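Local structure of EscN (Escherichia coli O127:H6, 2OBL) at residues A258-I261 and G262-A265; H277-A280 and A281-K285; K285-I288 and A289-K292; K316-K319 and L320-F324. The protein belongs to the P-loop NTPase clan and is a component of the type III secretion machinery, related to the alpha and beta subunits of rotary motors. The protein carries 1 engineered substitution. All coordinates share one frame; numbering follows the deposited sequence.

Overall arrangement
The four contacts are local, each joining residues a few positions apart, and follow one another along the C-terminal part of the chain without crossing. Interaction 1 closes the loop that runs from helix 248-251 into strand 265-266. The chain then enters helix 275-290, where interaction 2 takes the early and middle turns and interaction 3, sharing Lys285 with it, takes the last turn and exit. Interaction 4 lies at the N-terminal part of helix 318-325. Ile261 rests on Lys285 and Ile288, fastening the loop beside the main sheet to helix 275-290. Cys284, Leu287 and Ile288 meet Ile321, joining that helix to 318-325. The centres of interactions 3 and 4 are about 11 Å apart.

Interaction 1: A258-I261 and G262-A265; sequences AIDI and GLSA
Two overlapping type I turns fold the backbone between Asp260 and Ser264: Leu263 N bonds Asp260 O at 3.3 Å in the first, and Ser264 N bonds Ile261 O at 3.1 Å in the second. The side chain of Ser264 tightens this pair of turns by donating its OG proton to Asp260 O at 2.9 Å. With chi1 at -62°, OG stands beside its own backbone N and faces back across the turn. Asp260 O is therefore gripped twice, by Leu263 N and Ser264 OG, which come from opposite faces of its carbonyl plane. These turns lead directly into strand 265-266, which pairs antiparallel with strand 242-245 of the mixed sheet in the P-loop-type domain; Asp260 also bonds Val245 through its backbone. Ser264 OG accepts a hydrogen bond from Val245 N, so one hydroxyl links the turn to the neighbouring strand. On the outer side, Asp260 OD1 makes a weak bond to Leu263 N at 3.1 Å, while the carboxylate lies obliquely across the leucine side chain, with Asp260 CG 3.7 Å from Leu263 CD1. Ile259 brings its CG2 branch to 3.6 Å from Ser264 OG, giving the hydroxyl an apolar neighbour. Ile261 points its side chain away from the turn, onto Leu65 and Leu66 and onto Lys285 and Ile288 of helix 275-290.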
loop_
_atom_site.group_PDB
_atom_site.type_symbol
_atom_site.label_atom_id
_atom_site.label_comp_id
_atom_site.label_asym_id
_atom_site.label_seq_id
_atom_site.Cartn_x
_atom_site.Cartn_y
_atom_site.Cartn_z
ATOM N N ALA A 258 -10.160 4.205 -7.027
ATOM C CA ALA A 258 -9.902 5.175 -8.090
ATOM C C ALA A 258 -8.528 4.968 -8.721
ATOM O O ALA A 258 -7.778 5.924 -8.926
ATOM C CB ALA A 258 -10.037 6.600 -7.562
ATOM N N ILE A 259 -8.223 3.716 -9.037
ATOM C CA ILE A 259 -6.908 3.350 -9.523
ATOM C C ILE A 259 -6.786 3.610 -11.024
ATOM O O ILE A 259 -7.542 3.061 -11.828
ATOM C CB ILE A 259 -6.598 1.863 -9.257
ATOM C CG1 ILE A 259 -6.656 1.542 -7.755
ATOM C CG2 ILE A 259 -5.252 1.515 -9.848
ATOM C CD1 ILE A 259 -6.728 0.017 -7.453
ATOM N N ASP A 260 -5.825 4.438 -11.402
ATOM C CA ASP A 260 -5.540 4.626 -12.817
ATOM C C ASP A 260 -4.616 3.506 -13.250
ATOM O O ASP A 260 -3.442 3.486 -12.889
ATOM C CB ASP A 260 -4.881 5.986 -13.051
ATOM C CG ASP A 260 -4.701 6.303 -14.531
ATOM O OD1 ASP A 260 -4.067 5.500 -15.241
ATOM O OD2 ASP A 260 -5.190 7.364 -14.974
ATOM N N ILE A 261 -5.139 2.570 -14.027
ATOM C CA ILE A 261 -4.350 1.381 -14.374
ATOM C C ILE A 261 -3.093 1.732 -15.187
ATOM O O ILE A 261 -2.027 1.145 -14.982
ATOM C CB ILE A 261 -5.228 0.343 -15.110
ATOM C CG1 ILE A 261 -6.489 0.040 -14.285
ATOM C CG2 ILE A 261 -4.423 -0.939 -15.438
ATOM C CD1 ILE A 261 -6.249 -0.714 -12.977
ATOM N N GLY A 262 -3.218 2.701 -16.092
ATOM C CA GLY A 262 -2.122 3.041 -17.003
ATOM C C GLY A 262 -0.954 3.717 -16.302
ATOM O O GLY A 262 0.177 3.713 -16.810
ATOM N N LEU A 263 -1.221 4.293 -15.130
ATOM C CA LEU A 263 -0.173 4.970 -14.337
ATOM C C LEU A 263 0.372 4.069 -13.242
ATOM O O LEU A 263 1.279 4.449 -12.497
ATOM C CB LEU A 263 -0.744 6.218 -13.675
ATOM C CG LEU A 263 -1.096 7.348 -14.624
ATOM C CD1 LEU A 263 -1.784 8.463 -13.852
ATOM C CD2 LEU A 263 0.186 7.835 -15.295
ATOM N N SER A 264 -0.189 2.873 -13.141
ATOM C CA SER A 264 0.180 1.959 -12.069
ATOM C C SER A 264 1.019 0.862 -12.675
ATOM O O SER A 264 1.004 0.684 -13.900
ATOM C CB SER A 264 -1.059 1.381 -11.379
ATOM O OG SER A 264 -1.845 2.405 -10.776
ATOM N N ALA A 265 1.752 0.133 -11.844
ATOM C CA ALA A 265 2.538 -0.988 -12.348
ATOM C C ALA A 265 2.913 -1.954 -11.243
ATOM O O ALA A 265 2.962 -1.594 -10.078
ATOM C CB ALA A 265 3.807 -0.484 -13.068
#

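Interaction 2: H277-A280 and A281-K285; sequences HLRA and AAECK
Leu278 O is held by two donors, Ala282 N at 2.9 Å and water 1 at 2.8 Å. This is the i to i+4 pattern of an alpha helix, here the early and middle turns of helix 275-290, with a solvent molecule added on one flank. Water 1 in turn accepts from Lys285 NZ at 3.1 Å, so the lysine reaches back along the helix and is coupled through the water to a carbonyl seven residues earlier. The other main side-chain contact is the salt bridge between Arg279 and Glu283, one turn apart: Arg279 NH2 lies 2.8 Å from Glu283 OE1, with a fairly straight N-H...O angle of 160°. The arginine chain bends at its second and third torsions, which carries the guanidinium round to run alongside the glutamate. The oxygen sits close to the guanidinium plane, at its edge, but the carboxylate is turned perpendicular to that plane and is met on the anti side of OE1. Glu283 OE2 has a separate salt bridge to Lys313, so the carboxylate is shared between two cations and its negative charge is probably well stabilised. His277, buried among Met269 of helix 269-272 and Tyr335, Ile339 and Leu342 of helix 335-345, hydrogen-bonds Gly64 O through NE2. Across the turn from it, the Ala281 methyl approaches the edge of the imidazole, near its plane, with CB 4.5 Å from His277 CD2.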
loop_
_atom_site.group_PDB
_atom_site.type_symbol
_atom_site.label_atom_id
_atom_site.label_comp_id
_atom_site.label_asym_id
_atom_site.label_seq_id
_atom_site.Cartn_x
_atom_site.Cartn_y
_atom_site.Cartn_z
ATOM N N HIS A 277 -2.657 -15.608 -17.465
ATOM C CA HIS A 277 -3.117 -14.525 -16.606
ATOM C C HIS A 277 -2.492 -13.205 -17.107
ATOM O O HIS A 277 -3.187 -12.205 -17.287
ATOM C CB HIS A 277 -2.712 -14.821 -15.152
ATOM C CG HIS A 277 -3.114 -13.764 -14.167
ATOM N ND1 HIS A 277 -3.159 -13.995 -12.808
ATOM C CD2 HIS A 277 -3.480 -12.471 -14.340
ATOM C CE1 HIS A 277 -3.537 -12.892 -12.186
ATOM N NE2 HIS A 277 -3.738 -11.954 -13.091
ATOM N N LEU A 278 -1.186 -13.213 -17.354
ATOM C CA LEU A 278 -0.482 -12.006 -17.816
ATOM C C LEU A 278 -1.083 -11.490 -19.126
ATOM O O LEU A 278 -1.247 -10.274 -19.316
ATOM C CB LEU A 278 1.006 -12.316 -18.022
ATOM C CG LEU A 278 1.962 -11.127 -18.149
ATOM C CD1 LEU A 278 1.943 -10.313 -16.850
ATOM C CD2 LEU A 278 3.370 -11.612 -18.453
ATOM N N ARG A 279 -1.399 -12.423 -20.026
ATOM C CA ARG A 279 -1.979 -12.092 -21.333
ATOM C C ARG A 279 -3.361 -11.469 -21.204
ATOM O O ARG A 279 -3.656 -10.467 -21.860
ATOM C CB ARG A 279 -2.075 -13.323 -22.246
ATOM C CG ARG A 279 -2.568 -12.968 -23.657
ATOM C CD ARG A 279 -3.546 -13.997 -24.251
ATOM N NE ARG A 279 -4.813 -14.087 -23.510
ATOM C CZ ARG A 279 -5.816 -13.206 -23.575
ATOM N NH1 ARG A 279 -6.919 -13.411 -22.858
ATOM N NH2 ARG A 279 -5.732 -12.121 -24.339
ATOM N N ALA A 280 -4.208 -12.069 -20.370
ATOM C CA ALA A 280 -5.543 -11.519 -20.133
ATOM C C ALA A 280 -5.453 -10.122 -19.526
ATOM O O ALA A 280 -6.202 -9.225 -19.912
ATOM C CB ALA A 280 -6.351 -12.425 -19.231
ATOM N N ALA A 281 -4.557 -9.947 -18.557
ATOM C CA ALA A 281 -4.375 -8.632 -17.930
ATOM C C ALA A 281 -3.922 -7.593 -18.950
ATOM O O ALA A 281 -4.358 -6.443 -18.915
ATOM C CB ALA A 281 -3.364 -8.706 -16.797
ATOM N N ALA A 282 -3.032 -7.989 -19.846
ATOM C CA ALA A 282 -2.504 -7.063 -20.843
ATOM C C ALA A 282 -3.607 -6.600 -21.789
ATOM O O ALA A 282 -3.676 -5.425 -22.145
ATOM C CB ALA A 282 -1.367 -7.707 -21.626
ATOM N N GLU A 283 -4.464 -7.532 -22.194
ATOM C CA GLU A 283 -5.594 -7.189 -23.038
ATOM C C GLU A 283 -6.575 -6.287 -22.286
ATOM O O GLU A 283 -7.048 -5.297 -22.839
ATOM C CB GLU A 283 -6.303 -8.446 -23.565
ATOM C CG GLU A 283 -7.621 -8.121 -24.255
ATOM C CD GLU A 283 -8.074 -9.176 -25.232
ATOM O OE1 GLU A 283 -7.757 -10.373 -25.032
ATOM O OE2 GLU A 283 -8.762 -8.807 -26.212
ATOM N N CYS A 284 -6.871 -6.616 -21.025
ATOM C CA CYS A 284 -7.791 -5.804 -20.234
ATOM C C CYS A 284 -7.273 -4.375 -20.136
ATOM O O CYS A 284 -8.037 -3.418 -20.285
ATOM C CB CYS A 284 -8.013 -6.389 -18.829
ATOM S SG CYS A 284 -9.373 -5.590 -17.928
ATOM N N LYS A 285 -5.973 -4.228 -19.893
ATOM C CA LYS A 285 -5.369 -2.898 -19.798
ATOM C C LYS A 285 -5.515 -2.124 -21.110
ATOM O O LYS A 285 -5.847 -0.934 -21.115
ATOM C CB LYS A 285 -3.897 -3.005 -19.418
ATOM C CG LYS A 285 -3.659 -3.266 -17.935
ATOM C CD LYS A 285 -2.190 -3.467 -17.665
ATOM C CE LYS A 285 -1.977 -4.727 -16.870
ATOM N NZ LYS A 285 -0.545 -5.152 -16.871
HETATM O O HOH W 1 -0.186 -7.828 -18.315
#

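Interaction 3: K285-I288 and A289-K292; sequences KKLI and ATYK
Thr290 holds OG1 between its backbone N and carbonyl carbon, chi1 61°, a rotation that swings the hydroxyl back onto Lys286 O at 3.0 Å. Thr290 N bonds the same carbonyl at 2.9 Å, and the two donors arrive from opposite faces of its plane. The methyl branch is pressed against this oxygen as well, with Thr290 CG2 only 3.1 Å from Lys286 O, a tight fit. Thr290 ends helix 275-290, and Tyr291 is the first residue to leave helical geometry. The rung before Thr290 N to Lys286 O, Ala289 N to Lys285 O, is regular as well, at 2.9 Å. Beyond Lys286 the pattern weakens: Leu287 O receives weak bonds from Thr290 N at 3.3 Å and Tyr291 N at 3.1 Å. The Tyr291 side chain leads away from this turn, its ring reaching Arg318 of helix 318-325 and the side chain also touching Ala314 and Ile315 of helix 309-316. Leu287 and Ile288 pack on Ile321, on the same neighbouring helix as Arg318. By spending its proton on Lys286 O, the threonine hydroxyl gives that carbonyl a second donor just where the next one has weak bonds, which is consistent with a firmer hold on the last turn.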
loop_
_atom_site.group_PDB
_atom_site.type_symbol
_atom_site.label_atom_id
_atom_site.label_comp_id
_atom_site.label_asym_id
_atom_site.label_seq_id
_atom_site.Cartn_x
_atom_site.Cartn_y
_atom_site.Cartn_z
ATOM N N LYS A 285 -5.973 -4.228 -19.893
ATOM C CA LYS A 285 -5.369 -2.898 -19.798
ATOM C C LYS A 285 -5.515 -2.124 -21.110
ATOM O O LYS A 285 -5.847 -0.934 -21.115
ATOM C CB LYS A 285 -3.897 -3.005 -19.418
ATOM C CG LYS A 285 -3.659 -3.266 -17.935
ATOM C CD LYS A 285 -2.190 -3.467 -17.665
ATOM C CE LYS A 285 -1.977 -4.727 -16.870
ATOM N NZ LYS A 285 -0.545 -5.152 -16.871
ATOM N N LYS A 286 -5.274 -2.809 -22.221
ATOM C CA LYS A 286 -5.397 -2.185 -23.533
ATOM C C LYS A 286 -6.842 -1.786 -23.783
ATOM O O LYS A 286 -7.115 -0.702 -24.307
ATOM C CB LYS A 286 -4.880 -3.119 -24.624
ATOM C CG LYS A 286 -3.358 -3.121 -24.741
ATOM C CD LYS A 286 -2.820 -4.441 -25.287
ATOM C CE LYS A 286 -1.291 -4.481 -25.235
ATOM N NZ LYS A 286 -0.720 -5.725 -25.845
ATOM N N LEU A 287 -7.770 -2.645 -23.376
ATOM C CA LEU A 287 -9.184 -2.349 -23.553
ATOM C C LEU A 287 -9.588 -1.121 -22.745
ATOM O O LEU A 287 -10.284 -0.241 -23.254
ATOM C CB LEU A 287 -10.057 -3.555 -23.204
ATOM C CG LEU A 287 -9.988 -4.724 -24.198
ATOM C CD1 LEU A 287 -10.889 -5.847 -23.741
ATOM C CD2 LEU A 287 -10.361 -4.287 -25.608
ATOM N N ILE A 288 -9.143 -1.069 -21.492
ATOM C CA ILE A 288 -9.367 0.100 -20.638
ATOM C C ILE A 288 -8.814 1.375 -21.273
ATOM O O ILE A 288 -9.476 2.414 -21.264
ATOM C CB ILE A 288 -8.732 -0.087 -19.246
ATOM C CG1 ILE A 288 -9.490 -1.150 -18.452
ATOM C CG2 ILE A 288 -8.709 1.235 -18.475
ATOM C CD1 ILE A 288 -8.806 -1.556 -17.142
ATOM N N ALA A 289 -7.607 1.294 -21.824
ATOM C CA ALA A 289 -6.956 2.463 -22.418
ATOM C C ALA A 289 -7.645 2.935 -23.699
ATOM O O ALA A 289 -7.691 4.133 -23.979
ATOM C CB ALA A 289 -5.484 2.175 -22.688
ATOM N N THR A 290 -8.181 1.996 -24.471
ATOM C CA THR A 290 -8.736 2.328 -25.784
ATOM C C THR A 290 -10.208 2.743 -25.748
ATOM O O THR A 290 -10.728 3.264 -26.734
ATOM C CB THR A 290 -8.531 1.178 -26.810
ATOM O OG1 THR A 290 -9.206 -0.005 -26.364
ATOM C CG2 THR A 290 -7.047 0.872 -26.991
ATOM N N TYR A 291 -10.877 2.527 -24.619
ATOM C CA TYR A 291 -12.312 2.808 -24.528
ATOM C C TYR A 291 -12.653 4.284 -24.727
ATOM O O TYR A 291 -11.966 5.172 -24.217
ATOM C CB TYR A 291 -12.914 2.316 -23.207
ATOM C CG TYR A 291 -14.337 2.803 -23.000
ATOM C CD1 TYR A 291 -15.416 2.123 -23.559
ATOM C CD2 TYR A 291 -14.599 3.958 -22.271
ATOM C CE1 TYR A 291 -16.718 2.574 -23.385
ATOM C CE2 TYR A 291 -15.898 4.417 -22.094
ATOM C CZ TYR A 291 -16.951 3.719 -22.651
ATOM O OH TYR A 291 -18.238 4.174 -22.470
ATOM N N LYS A 292 -13.728 4.527 -25.472
ATOM C CA LYS A 292 -14.238 5.874 -25.704
ATOM C C LYS A 292 -15.767 5.895 -25.612
ATOM O O LYS A 292 -16.444 5.094 -26.255
ATOM C CB LYS A 292 -13.799 6.386 -27.078
ATOM C CG LYS A 292 -12.322 6.727 -27.188
ATOM C CD LYS A 292 -12.002 7.322 -28.553
ATOM C CE LYS A 292 -12.720 8.654 -28.760
ATOM N NZ LYS A 292 -12.169 9.399 -29.922
#

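Interaction 4: K316-K319 and L320-F324; sequences KNRK and LIQNF
Arg318 lays its guanidinium across Gln322, one helical turn on, with Gln322 CG over one face of the group, 3.3 Å above its plane and offset toward the rim. The arginine chain bends at chi2 (74°), which folds it over the glutamine; Arg318 CD comes 3.4 Å from Gln322 CG. The amide is inclined 38° to the guanidinium, and although NH1 and OE1 lie near one another, no direct bond joins them. Water 3 makes the link instead, accepting from Arg318 NH1 at 2.9 Å at the guanidinium edge and donating to Gln322 OE1 at 2.8 Å. Gln322 NE2 is bonded to Gln326 OE1, which fixes the other end of the amide. These residues lie at the N-terminal part of helix 318-325, which follows helix 309-316 closely. Asn317 O takes a nearly straight bond from Ile321 N (2.8 Å, 172°), and Gln322 N to Arg318 O is the next rung. Water 2 stands between Lys316 O, to which it donates, and Leu320 N, from which it accepts. On the buried side, Ile321 CD1 touches Asn317 CB at 3.7 Å, and the isoleucine goes on to meet Cys284, Leu287 and Ile288 of helix 275-290. At the surface the extended Lys319 chain passes Asn323, with Lys319 CE 3.8 Å from Asn323 ND2.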
loop_
_atom_site.group_PDB
_atom_site.type_symbol
_atom_site.label_atom_id
_atom_site.label_comp_id
_atom_site.label_asym_id
_atom_site.label_seq_id
_atom_site.Cartn_x
_atom_site.Cartn_y
_atom_site.Cartn_z
ATOM N N LYS A 316 -17.854 -2.944 -26.325
ATOM C CA LYS A 316 -18.602 -4.161 -26.079
ATOM C C LYS A 316 -18.329 -4.702 -24.679
ATOM O O LYS A 316 -19.225 -5.245 -24.031
ATOM C CB LYS A 316 -18.225 -5.208 -27.128
ATOM C CG LYS A 316 -19.036 -6.487 -27.078
ATOM C CD LYS A 316 -18.393 -7.547 -27.950
ATOM C CE LYS A 316 -17.922 -6.962 -29.271
ATOM N NZ LYS A 316 -17.061 -7.918 -30.021
ATOM N N ASN A 317 -17.091 -4.545 -24.215
ATOM C CA ASN A 317 -16.674 -5.123 -22.935
ATOM C C ASN A 317 -16.658 -4.129 -21.769
ATOM O O ASN A 317 -16.323 -4.498 -20.641
ATOM C CB ASN A 317 -15.312 -5.817 -23.071
ATOM C CG ASN A 317 -15.398 -7.136 -23.826
ATOM O OD1 ASN A 317 -14.421 -7.882 -23.910
ATOM N ND2 ASN A 317 -16.569 -7.432 -24.373
ATOM N N ARG A 318 -17.048 -2.886 -22.045
ATOM C CA ARG A 318 -17.023 -1.806 -21.051
ATOM C C ARG A 318 -17.664 -2.177 -19.710
ATOM O O ARG A 318 -17.002 -2.138 -18.669
ATOM C CB ARG A 318 -17.674 -0.542 -21.620
ATOM C CG ARG A 318 -18.023 0.520 -20.584
ATOM C CD ARG A 318 -16.797 1.256 -20.066
ATOM N NE ARG A 318 -17.167 2.523 -19.433
ATOM C CZ ARG A 318 -16.298 3.402 -18.947
ATOM N NH1 ARG A 318 -14.995 3.158 -19.015
ATOM N NH2 ARG A 318 -16.730 4.527 -18.393
ATOM N N LYS A 319 -18.943 -2.543 -19.734
ATOM C CA LYS A 319 -19.658 -2.879 -18.498
ATOM C C LYS A 319 -19.010 -4.024 -17.721
ATOM O O LYS A 319 -18.968 -4.000 -16.491
ATOM C CB LYS A 319 -21.130 -3.196 -18.774
ATOM C CG LYS A 319 -21.952 -3.426 -17.509
ATOM C CD LYS A 319 -23.366 -3.893 -17.833
ATOM C CE LYS A 319 -24.023 -4.520 -16.609
ATOM N NZ LYS A 319 -25.247 -5.304 -16.954
ATOM N N LEU A 320 -18.520 -5.032 -18.437
ATOM C CA LEU A 320 -17.834 -6.145 -17.793
ATOM C C LEU A 320 -16.556 -5.655 -17.125
ATOM O O LEU A 320 -16.307 -5.926 -15.948
ATOM C CB LEU A 320 -17.499 -7.233 -18.810
ATOM C CG LEU A 320 -18.671 -8.119 -19.227
ATOM C CD1 LEU A 320 -18.189 -9.176 -20.196
ATOM C CD2 LEU A 320 -19.316 -8.747 -18.002
ATOM N N ILE A 321 -15.757 -4.926 -17.895
ATOM C CA ILE A 321 -14.484 -4.393 -17.420
ATOM C C ILE A 321 -14.674 -3.455 -16.223
ATOM O O ILE A 321 -13.972 -3.567 -15.220
ATOM C CB ILE A 321 -13.720 -3.679 -18.560
ATOM C CG1 ILE A 321 -13.266 -4.702 -19.610
ATOM C CG2 ILE A 321 -12.524 -2.915 -18.008
ATOM C CD1 ILE A 321 -12.803 -4.086 -20.913
ATOM N N GLN A 322 -15.639 -2.546 -16.325
ATOM C CA GLN A 322 -15.892 -1.596 -15.249
ATOM C C GLN A 322 -16.411 -2.271 -13.976
ATOM O O GLN A 322 -15.986 -1.924 -12.878
ATOM C CB GLN A 322 -16.834 -0.474 -15.714
ATOM C CG GLN A 322 -16.231 0.422 -16.789
ATOM C CD GLN A 322 -14.944 1.092 -16.335
ATOM O OE1 GLN A 322 -13.917 1.037 -17.016
ATOM N NE2 GLN A 322 -14.993 1.718 -15.172
ATOM N N ASN A 323 -17.314 -3.241 -14.121
ATOM C CA ASN A 323 -17.788 -4.016 -12.968
ATOM C C ASN A 323 -16.681 -4.832 -12.307
ATOM O O ASN A 323 -16.763 -5.174 -11.118
ATOM C CB ASN A 323 -18.919 -4.964 -13.370
ATOM C CG ASN A 323 -20.228 -4.250 -13.597
ATOM O OD1 ASN A 323 -20.348 -3.047 -13.362
ATOM N ND2 ASN A 323 -21.226 -4.992 -14.055
ATOM N N PHE A 324 -15.661 -5.159 -13.094
ATOM C CA PHE A 324 -14.516 -5.915 -12.601
ATOM C C PHE A 324 -13.585 -5.015 -11.771
ATOM O O PHE A 324 -13.241 -5.337 -10.626
ATOM C CB PHE A 324 -13.757 -6.543 -13.776
ATOM C CG PHE A 324 -12.493 -7.275 -13.373
ATOM C CD1 PHE A 324 -12.554 -8.545 -12.819
ATOM C CD2 PHE A 324 -11.248 -6.690 -13.557
ATOM C CE1 PHE A 324 -11.399 -9.221 -12.453
ATOM C CE2 PHE A 324 -10.080 -7.361 -13.179
ATOM C CZ PHE A 324 -10.163 -8.627 -12.635
HETATM O O HOH W 2 -19.230 -5.855 -21.316
HETATM O O HOH W 3 -13.420 0.822 -19.773
#